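Nuclear transport factor 2 family protein (Rhodopseudomonas palustris, PDB 3DM8) is of unknown function but probably acts as an isomerase or small-molecule binding protein, having the cone-shaped fold of the nuclear transport factor 2 family. Local coordinates at residues V59-Q62 with I63-V67; V122-T125 with F126-V129; E3-L6 with W7-S10. One frame throughout, in Å; residues are numbered along the deposited sequence.

Interaction 1 of 3, residues V59-Q62 with I63-V67; sequences VCRQ and IADSV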
ATOM      1  N   VAL A  59     -13.218   8.953 -12.614  1.00 12.46           N
ATOM      2  CA  VAL A  59     -12.899   7.776 -11.782  1.00 12.25           C
ATOM      3  C   VAL A  59     -13.852   7.679 -10.587  1.00 12.70           C
ATOM      4  O   VAL A  59     -14.384   6.634 -10.272  1.00 13.23           O
ATOM      5  CB  VAL A  59     -11.428   7.781 -11.331  1.00 13.00           C
ATOM      6  CG1 VAL A  59     -11.128   6.825 -10.139  1.00 12.52           C
ATOM      7  CG2 VAL A  59     -10.513   7.511 -12.526  1.00 12.34           C
ATOM      8  N   CYS A  60     -14.023   8.804  -9.882  1.00 13.82           N
ATOM      9  CA  CYS A  60     -14.781   8.788  -8.657  1.00 14.23           C
ATOM     10  C   CYS A  60     -16.262   8.551  -8.932  1.00 13.61           C
ATOM     11  O   CYS A  60     -16.948   7.931  -8.116  1.00 13.69           O
ATOM     12  CB  CYS A  60     -14.565  10.058  -7.825  1.00 14.13           C
ATOM     13  SG  CYS A  60     -12.878  10.144  -7.154  1.00 16.23           S
ATOM     14  N   ARG A  61     -16.712   8.984 -10.104  1.00 13.88           N
ATOM     15  CA  ARG A  61     -18.120   8.780 -10.539  1.00 12.39           C
ATOM     16  C   ARG A  61     -18.365   7.283 -10.791  1.00 13.25           C
ATOM     17  O   ARG A  61     -19.354   6.713 -10.373  1.00 11.84           O
ATOM     18  CB  ARG A  61     -18.461   9.575 -11.802  1.00 13.34           C
ATOM     19  CG  ARG A  61     -19.886   9.402 -12.294  1.00 16.54           C
ATOM     20  CD  ARG A  61     -20.079   9.897 -13.763  1.00 22.03           C
ATOM     21  NE  ARG A  61     -19.410   9.018 -14.708  1.00 22.33           N
ATOM     22  CZ  ARG A  61     -19.787   7.767 -14.931  1.00 24.94           C
ATOM     23  NH1 ARG A  61     -20.824   7.296 -14.286  1.00 27.95           N
ATOM     24  NH2 ARG A  61     -19.136   6.986 -15.789  1.00 26.74           N
ATOM     25  N   GLN A  62     -17.423   6.680 -11.482  1.00 13.16           N
ATOM     26  CA  GLN A  62     -17.485   5.247 -11.759  1.00 14.02           C
ATOM     27  C   GLN A  62     -17.439   4.406 -10.483  1.00 13.62           C
ATOM     28  O   GLN A  62     -18.162   3.424 -10.330  1.00 13.74           O
ATOM     29  CB  GLN A  62     -16.341   4.852 -12.659  1.00 14.51           C
ATOM     30  CG  GLN A  62     -16.428   5.428 -14.027  1.00 16.30           C
ATOM     31  CD  GLN A  62     -15.164   5.124 -14.821  1.00 22.04           C
ATOM     32  OE1 GLN A  62     -14.080   5.587 -14.505  1.00 27.12           O
ATOM     33  NE2 GLN A  62     -15.306   4.321 -15.846  1.00 26.33           N
ATOM     34  N   ILE A  63     -16.590   4.794  -9.552  1.00 13.42           N
ATOM     35  CA  ILE A  63     -16.519   4.091  -8.259  1.00 13.62           C
ATOM     36  C   ILE A  63     -17.850   4.262  -7.508  1.00 12.97           C
ATOM     37  O   ILE A  63     -18.370   3.310  -6.959  1.00 14.16           O
ATOM     38  CB  ILE A  63     -15.343   4.589  -7.342  1.00 12.48           C
ATOM     39  CG1 ILE A  63     -14.017   4.235  -7.992  1.00 13.52           C
ATOM     40  CG2 ILE A  63     -15.460   3.956  -5.966  1.00 12.05           C
ATOM     41  CD1 ILE A  63     -12.779   4.933  -7.363  1.00 15.08           C
ATOM     42  N   ALA A  64     -18.387   5.480  -7.485  1.00 12.97           N
ATOM     43  CA  ALA A  64     -19.647   5.755  -6.764  1.00 14.21           C
ATOM     44  C   ALA A  64     -20.784   4.885  -7.291  1.00 15.68           C
ATOM     45  O   ALA A  64     -21.673   4.451  -6.565  1.00 16.77           O
ATOM     46  CB  ALA A  64     -20.036   7.216  -6.888  1.00 13.28           C
ATOM     47  N   ASP A  65     -20.776   4.733  -8.604  1.00 17.93           N
ATOM     48  CA  ASP A  65     -21.767   3.903  -9.316  1.00 18.86           C
ATOM     49  C   ASP A  65     -21.676   2.449  -8.925  1.00 17.88           C
ATOM     50  O   ASP A  65     -22.690   1.756  -8.863  1.00 19.40           O
ATOM     51  CB  ASP A  65     -21.550   3.943 -10.824  1.00 19.38           C
ATOM     52  CG  ASP A  65     -22.212   5.105 -11.476  1.00 26.12           C
ATOM     53  OD1 ASP A  65     -22.920   5.885 -10.801  1.00 31.77           O
ATOM     54  OD2 ASP A  65     -22.044   5.236 -12.702  1.00 33.52           O
ATOM     55  N   SER A  66     -20.459   2.003  -8.625  1.00 17.79           N
ATOM     56  CA  SER A  66     -20.127   0.578  -8.470  1.00 18.49           C
ATOM     57  C   SER A  66     -20.264   0.026  -7.050  1.00 17.94           C
ATOM     58  O   SER A  66     -20.441  -1.191  -6.873  1.00 16.97           O
ATOM     59  CB  SER A  66     -18.694   0.301  -8.907  1.00 19.46           C
ATOM     60  OG  SER A  66     -18.533   0.555 -10.291  1.00 25.77           O
ATOM     61  N   VAL A  67     -20.097   0.900  -6.070  1.00 17.04           N
ATOM     62  CA  VAL A  67     -20.019   0.495  -4.666  1.00 18.51           C
ATOM     63  C   VAL A  67     -20.742   1.447  -3.725  1.00 19.16           C
ATOM     64  O   VAL A  67     -20.947   2.617  -4.009  1.00 19.81           O
ATOM     65  CB  VAL A  67     -18.556   0.343  -4.170  1.00 18.67           C
ATOM     66  CG1 VAL A  67     -17.769  -0.684  -4.998  1.00 20.75           C
ATOM     67  CG2 VAL A  67     -17.848   1.673  -4.155  1.00 17.95           C
TER
HETATM   68  O   HOH W   1     -23.196   8.135 -12.739  1.00 35.73           O
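The guanidinium of Arg61 meets both Asp65 and a bridging water at its edge: Asp65 OD2 comes in near the plane, and the water oxygen lies in it. The two residues stand one turn apart on helix 53-66 of the NTF2-like fold, the i to i+4 salt bridge familiar from exposed helix surfaces. Arg61 NH1 is 2.9 Å from Asp65 OD2, but the N-H points poorly at the acceptor (118°), so as a hydrogen bond the pairing is weak. The carboxylate plane is turned 64° from that of the guanidinium, and the water spans the divergence, accepting from Arg61 NH1 and donating to Asp65 OD1. With CG anti to the backbone N and a bend at chi3 (70°), the arginine chain folds back and brings NH1 to its partner. Both charges have further mates: Glu58 takes Arg61 NH2, and Arg20, in the loop after helix 5-19, pairs with Asp65 OD1. The aspartate thereby ties helix 53-66 to the end of the first helix.

On another side of the helix the chemistry is apolar. Val59 and Ile63 lie alongside each other, pointing the same way, with Val59 CG1 3.7 Å from Ile63 CD1; Ile63 also packs on Leu17 and Phe46. Ordinary helical bonds run beneath, among them Ile63 N to Val59 O at 3.0 Å and Ala64 N to Cys60 O at 2.9 Å. Ser66 N reaches Gln62 O only weakly, at 3.2 Å. As the helix gives way to strand 67-79 at Val67, the carbonyl oxygen of Ile63 accepts from two amides, Ser66 N at 3.0 Å and Val67 N at 3.1 Å.

Interaction 2 of 3, residues V122-T125 with F126-V129; sequences VLDT and FDLV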
ATOM      1  N   VAL A 122      -2.115   1.919  -3.442  1.00 12.37           N
ATOM      2  CA  VAL A 122      -1.836   0.474  -3.573  1.00 13.83           C
ATOM      3  C   VAL A 122      -2.849  -0.266  -2.746  1.00 14.45           C
ATOM      4  O   VAL A 122      -3.059   0.027  -1.577  1.00 15.69           O
ATOM      5  CB  VAL A 122      -0.428   0.121  -2.999  1.00 14.95           C
ATOM      6  CG1 VAL A 122      -0.053  -1.338  -3.334  1.00 20.30           C
ATOM      7  CG2 VAL A 122       0.564   1.052  -3.575  1.00 20.44           C
ATOM      8  N   LEU A 123      -3.457  -1.284  -3.327  1.00 15.04           N
ATOM      9  CA  LEU A 123      -4.297  -2.169  -2.545  1.00 16.52           C
ATOM     10  C   LEU A 123      -4.120  -3.634  -2.841  1.00 16.36           C
ATOM     11  O   LEU A 123      -3.368  -4.022  -3.733  1.00 16.04           O
ATOM     12  CB  LEU A 123      -5.754  -1.834  -2.790  1.00 17.99           C
ATOM     13  CG  LEU A 123      -6.182  -2.022  -4.222  1.00 19.00           C
ATOM     14  CD1 LEU A 123      -7.576  -2.505  -4.207  1.00 27.66           C
ATOM     15  CD2 LEU A 123      -6.053  -0.706  -4.972  1.00 23.85           C
ATOM     16  N   ASP A 124      -4.701  -4.425  -1.952  1.00 15.62           N
ATOM     17  CA  ASP A 124      -4.589  -5.915  -2.026  1.00 15.63           C
ATOM     18  C   ASP A 124      -5.552  -6.364  -3.118  1.00 17.06           C
ATOM     19  O   ASP A 124      -6.715  -6.723  -2.906  1.00 17.10           O
ATOM     20  CB  ASP A 124      -4.788  -6.577  -0.636  1.00 15.91           C
ATOM     21  CG  ASP A 124      -4.531  -8.103  -0.663  1.00 17.96           C
ATOM     22  OD1 ASP A 124      -4.402  -8.682  -1.775  1.00 20.22           O
ATOM     23  OD2 ASP A 124      -4.583  -8.755   0.404  1.00 18.02           O
ATOM     24  N   THR A 125      -5.003  -6.294  -4.320  1.00 16.66           N
ATOM     25  CA  THR A 125      -5.737  -6.457  -5.556  1.00 17.00           C
ATOM     26  C   THR A 125      -6.119  -7.921  -5.802  1.00 16.59           C
ATOM     27  O   THR A 125      -7.155  -8.182  -6.359  1.00 17.48           O
ATOM     28  CB  THR A 125      -4.978  -5.890  -6.763  1.00 15.65           C
ATOM     29  OG1 THR A 125      -3.612  -6.319  -6.677  1.00 14.74           O
ATOM     30  CG2 THR A 125      -5.103  -4.325  -6.780  1.00 17.26           C
ATOM     31  N   PHE A 126      -5.299  -8.865  -5.359  1.00 16.56           N
ATOM     32  CA  PHE A 126      -5.662 -10.266  -5.529  1.00 15.36           C
ATOM     33  C   PHE A 126      -6.863 -10.592  -4.653  1.00 16.64           C
ATOM     34  O   PHE A 126      -7.855 -11.228  -5.090  1.00 17.34           O
ATOM     35  CB  PHE A 126      -4.460 -11.206  -5.273  1.00 15.50           C
ATOM     36  CG  PHE A 126      -4.761 -12.669  -5.542  1.00 15.76           C
ATOM     37  CD1 PHE A 126      -4.619 -13.180  -6.808  1.00 18.37           C
ATOM     38  CD2 PHE A 126      -5.177 -13.504  -4.534  1.00 14.70           C
ATOM     39  CE1 PHE A 126      -4.912 -14.497  -7.068  1.00 18.12           C
ATOM     40  CE2 PHE A 126      -5.463 -14.829  -4.765  1.00 16.26           C
ATOM     41  CZ  PHE A 126      -5.326 -15.333  -6.028  1.00 17.10           C
ATOM     42  N   ASP A 127      -6.808 -10.151  -3.421  1.00 17.92           N
ATOM     43  CA  ASP A 127      -7.899 -10.411  -2.480  1.00 18.70           C
ATOM     44  C   ASP A 127      -9.163  -9.759  -3.002  1.00 17.46           C
ATOM     45  O   ASP A 127     -10.258 -10.358  -2.974  1.00 18.92           O
ATOM     46  CB  ASP A 127      -7.574  -9.892  -1.093  1.00 18.49           C
ATOM     47  CG  ASP A 127      -8.553 -10.354  -0.073  1.00 21.07           C
ATOM     48  OD1 ASP A 127      -9.048  -9.511   0.672  1.00 29.42           O
ATOM     49  OD2 ASP A 127      -8.821 -11.558  -0.007  1.00 28.25           O
ATOM     50  N   LEU A 128      -9.001  -8.575  -3.590  1.00 17.51           N
ATOM     51  CA  LEU A 128     -10.168  -7.828  -4.132  1.00 16.95           C
ATOM     52  C   LEU A 128     -10.792  -8.632  -5.264  1.00 16.93           C
ATOM     53  O   LEU A 128     -12.013  -8.849  -5.313  1.00 18.08           O
ATOM     54  CB  LEU A 128      -9.790  -6.418  -4.650  1.00 16.77           C
ATOM     55  CG  LEU A 128     -10.773  -5.585  -5.466  1.00 15.61           C
ATOM     56  CD1 LEU A 128     -12.153  -5.398  -4.802  1.00 17.55           C
ATOM     57  CD2 LEU A 128     -10.187  -4.181  -5.890  1.00 16.87           C
ATOM     58  N   VAL A 129      -9.953  -9.100  -6.179  1.00 17.75           N
ATOM     59  CA  VAL A 129     -10.446  -9.807  -7.391  1.00 18.02           C
ATOM     60  C   VAL A 129     -11.116 -11.094  -6.947  1.00 19.52           C
ATOM     61  O   VAL A 129     -12.162 -11.474  -7.463  1.00 19.75           O
ATOM     62  CB  VAL A 129      -9.335 -10.104  -8.473  1.00 17.31           C
ATOM     63  CG1 VAL A 129      -9.811 -11.205  -9.450  1.00 18.04           C
ATOM     64  CG2 VAL A 129      -8.923  -8.835  -9.234  1.00 17.67           C
TER
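An aspartate N-cap opens helix 125-133: Asp124, just before the helix, accepts from Asp127 N through OD1. That bond is 3.3 Å long between Asp127 N and Asp124 OD1 and nearly straight at hydrogen (162°), yet the amide approaches from above the carboxylate, 53° out of its plane. The cap residue has CG anti to its own N (chi1 -174°), which swings the carboxylate over the first turn, where both oxygens rest against Asp127 CB, each at 3.5 Å. Asp124 OD1 has a second donor in Thr125 OG1 of the second subunit, and the reverse pairing is also made, so the cap belongs to the dimer interface. With an alanine here, Asp127 N would probably lose its cap and Thr125 OG1 of the second subunit its acceptor. Behind the cap, helical bonding starts with Leu128 N to Asp124 O at 3.0 Å, followed by Val129 N to Thr125 O, also 3.0 Å. Leu123 CD1 touches Leu128 CD2 at 3.5 Å, closing the apolar side of the junction. Both leucines lean on Val103 of strand 100-112, so the helix that follows strand 115-123 packs against the neighbouring strand of the sheet.

Interaction 3 of 3, residues E3-L6 with W7-S10; sequences EHSL and WRFS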
ATOM      1  N   GLU A   3      -7.060  21.570  10.968  1.00 35.78           N
ATOM      2  CA  GLU A   3      -7.742  20.397  10.329  1.00 33.35           C
ATOM      3  C   GLU A   3      -7.121  19.974   9.010  1.00 29.88           C
ATOM      4  O   GLU A   3      -7.290  20.602   7.969  1.00 28.96           O
ATOM      5  CB  GLU A   3      -9.247  20.517  10.079  1.00 33.79           C
ATOM      6  CG  GLU A   3      -9.799  19.078   9.747  1.00 35.30           C
ATOM      7  CD  GLU A   3     -11.186  19.002   9.114  1.00 38.46           C
ATOM      8  OE1 GLU A   3     -11.786  17.878   9.116  1.00 42.50           O
ATOM      9  OE2 GLU A   3     -11.669  20.024   8.580  1.00 41.31           O
ATOM     10  N   HIS A   4      -6.462  18.835   9.086  1.00 26.19           N
ATOM     11  CA  HIS A   4      -5.659  18.351   7.982  1.00 22.93           C
ATOM     12  C   HIS A   4      -6.517  18.129   6.729  1.00 20.80           C
ATOM     13  O   HIS A   4      -7.624  17.632   6.791  1.00 18.73           O
ATOM     14  CB  HIS A   4      -4.917  17.086   8.393  1.00 22.42           C
ATOM     15  CG  HIS A   4      -3.727  16.793   7.540  1.00 20.59           C
ATOM     16  ND1 HIS A   4      -3.844  16.250   6.291  1.00 16.76           N
ATOM     17  CD2 HIS A   4      -2.401  16.991   7.745  1.00 18.95           C
ATOM     18  CE1 HIS A   4      -2.643  16.118   5.752  1.00 17.23           C
ATOM     19  NE2 HIS A   4      -1.745  16.548   6.626  1.00 18.06           N
ATOM     20  N   SER A   5      -5.934  18.499   5.598  1.00 19.34           N
ATOM     21  CA  SER A   5      -6.542  18.349   4.271  1.00 18.72           C
ATOM     22  C   SER A   5      -6.923  16.927   3.973  1.00 18.40           C
ATOM     23  O   SER A   5      -7.828  16.678   3.163  1.00 19.34           O
ATOM     24  CB  SER A   5      -5.608  18.888   3.175  1.00 18.85           C
ATOM     25  OG  SER A   5      -5.514  20.319   3.271  1.00 22.15           O
ATOM     26  N   LEU A   6      -6.245  15.991   4.612  1.00 16.52           N
ATOM     27  CA  LEU A   6      -6.575  14.559   4.370  1.00 16.37           C
ATOM     28  C   LEU A   6      -8.025  14.263   4.835  1.00 16.43           C
ATOM     29  O   LEU A   6      -8.813  13.570   4.171  1.00 15.97           O
ATOM     30  CB  LEU A   6      -5.601  13.657   5.102  1.00 16.82           C
ATOM     31  CG  LEU A   6      -5.907  12.160   5.023  1.00 17.56           C
ATOM     32  CD1 LEU A   6      -5.796  11.684   3.562  1.00 18.17           C
ATOM     33  CD2 LEU A   6      -5.061  11.295   6.023  1.00 18.74           C
ATOM     34  N   TRP A   7      -8.343  14.810   5.994  1.00 16.31           N
ATOM     35  CA  TRP A   7      -9.682  14.619   6.594  1.00 16.93           C
ATOM     36  C   TRP A   7     -10.773  15.294   5.741  1.00 16.52           C
ATOM     37  O   TRP A   7     -11.905  14.776   5.578  1.00 16.42           O
ATOM     38  CB  TRP A   7      -9.722  15.064   8.068  1.00 17.64           C
ATOM     39  CG  TRP A   7      -8.568  14.477   8.887  1.00 19.97           C
ATOM     40  CD1 TRP A   7      -7.701  15.155   9.671  1.00 24.25           C
ATOM     41  CD2 TRP A   7      -8.172  13.108   8.944  1.00 22.85           C
ATOM     42  NE1 TRP A   7      -6.791  14.285  10.243  1.00 23.26           N
ATOM     43  CE2 TRP A   7      -7.047  13.027   9.787  1.00 23.47           C
ATOM     44  CE3 TRP A   7      -8.649  11.945   8.347  1.00 26.52           C
ATOM     45  CZ2 TRP A   7      -6.406  11.823  10.066  1.00 24.69           C
ATOM     46  CZ3 TRP A   7      -8.017  10.737   8.639  1.00 27.41           C
ATOM     47  CH2 TRP A   7      -6.923  10.687   9.491  1.00 26.19           C
ATOM     48  N   ARG A   8     -10.432  16.457   5.214  1.00 17.48           N
ATOM     49  CA  ARG A   8     -11.357  17.210   4.343  1.00 18.29           C
ATOM     50  C   ARG A   8     -11.620  16.445   3.053  1.00 18.26           C
ATOM     51  O   ARG A   8     -12.758  16.358   2.555  1.00 18.28           O
ATOM     52  CB  ARG A   8     -10.848  18.615   4.057  1.00 18.62           C
ATOM     53  CG  ARG A   8     -10.713  19.482   5.269  1.00 24.15           C
ATOM     54  CD  ARG A   8     -10.271  20.872   4.891  1.00 31.08           C
ATOM     55  NE  ARG A   8      -9.096  20.842   4.031  1.00 38.05           N
ATOM     56  CZ  ARG A   8      -9.062  21.309   2.782  1.00 40.46           C
ATOM     57  NH1 ARG A   8     -10.135  21.869   2.246  1.00 42.10           N
ATOM     58  NH2 ARG A   8      -7.944  21.239   2.088  1.00 39.76           N
ATOM     59  N   PHE A   9     -10.549  15.864   2.526  1.00 17.17           N
ATOM     60  CA  PHE A   9     -10.644  15.055   1.313  1.00 16.98           C
ATOM     61  C   PHE A   9     -11.463  13.809   1.581  1.00 16.60           C
ATOM     62  O   PHE A   9     -12.306  13.418   0.792  1.00 16.01           O
ATOM     63  CB  PHE A   9      -9.246  14.673   0.803  1.00 17.30           C
ATOM     64  CG  PHE A   9      -9.249  13.623  -0.238  1.00 17.07           C
ATOM     65  CD1 PHE A   9      -9.779  13.854  -1.481  1.00 18.56           C
ATOM     66  CD2 PHE A   9      -8.639  12.421  -0.002  1.00 18.90           C
ATOM     67  CE1 PHE A   9      -9.790  12.869  -2.450  1.00 18.23           C
ATOM     68  CE2 PHE A   9      -8.621  11.440  -0.995  1.00 20.86           C
ATOM     69  CZ  PHE A   9      -9.220  11.668  -2.203  1.00 18.89           C
ATOM     70  N   SER A  10     -11.237  13.199   2.735  1.00 17.39           N
ATOM     71  CA  SER A  10     -11.893  11.954   3.069  1.00 16.41           C
ATOM     72  C   SER A  10     -13.400  12.215   3.179  1.00 16.09           C
ATOM     73  O   SER A  10     -14.220  11.407   2.718  1.00 16.31           O
ATOM     74  CB  SER A  10     -11.321  11.343   4.354  1.00 17.98           C
ATOM     75  OG  SER A  10     -11.922  10.060   4.581  1.00 22.71           O
TER
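Trp7 sits in the first turn of helix 5-19, with neighbours from 3-6 gathered round its indole. Leu6 CD2 lies over one face, 4.1 Å from the centroid of the six-membered ring and 16° off its normal, a CH-pi contact. Glu3 CG comes to the ring edge, while His4 CB approaches Trp7 CD1 obliquely at 3.6 Å. The tryptophan amide bonds weakly to His4 O. Beyond the helix, the indole packs on Arg74 and Val77 of strand 67-79.

Arg8 comes next, its chain bent at chi3 (-51°) so that the guanidinium doubles back over the start of the helix. Its NH2 donates to Ser5 OG at 2.9 Å in an almost straight bond (172°), the oxygen lying in the guanidinium plane; the same nitrogen also reaches Gly114 O. Glu3 OE2 rests against the aliphatic part, 3.5 Å from Arg8 CG, without pairing with the charged end.

Phe9 turns its ring away to the core, among Leu25, Ile28, Leu116 and Leu119, and keeps a backbone bond from its N to Ser5 O of 2.9 Å. Ser10 N follows with a 2.8 Å bond to Leu6 O.

The start of this helix is itself capped by a side chain: His4 ND1 accepts from Leu6 N at 2.9 Å, with the amide in the imidazole plane. Since His4 NE2 bonds to Gly80 O, the ring is gripped at both nitrogens, consistent with a neutral imidazole carrying its proton on NE2.

How the interactions relate
From the N terminus the chain meets interaction 3, then interaction 1, then interaction 2. Each joins adjoining residues, so none closes more than a helical turn, and the three run in series without nesting or crossing. Interaction 3 begins the first helix, interaction 1 finishes helix 53-66 where strand 67-79 begins, and interaction 2 turns the last strand into the C-terminal helix. Helix 5-19 joins interactions 1 and 3, about 20 Å apart between centres: it starts in interaction 3, and its later residues Leu13 and Leu17 pack on Cys60, Ile63 and Ala64. Interaction 2, about 25 Å from interaction 3 between centres, lies across the chain's centre from it and alone of the three touches the second subunit.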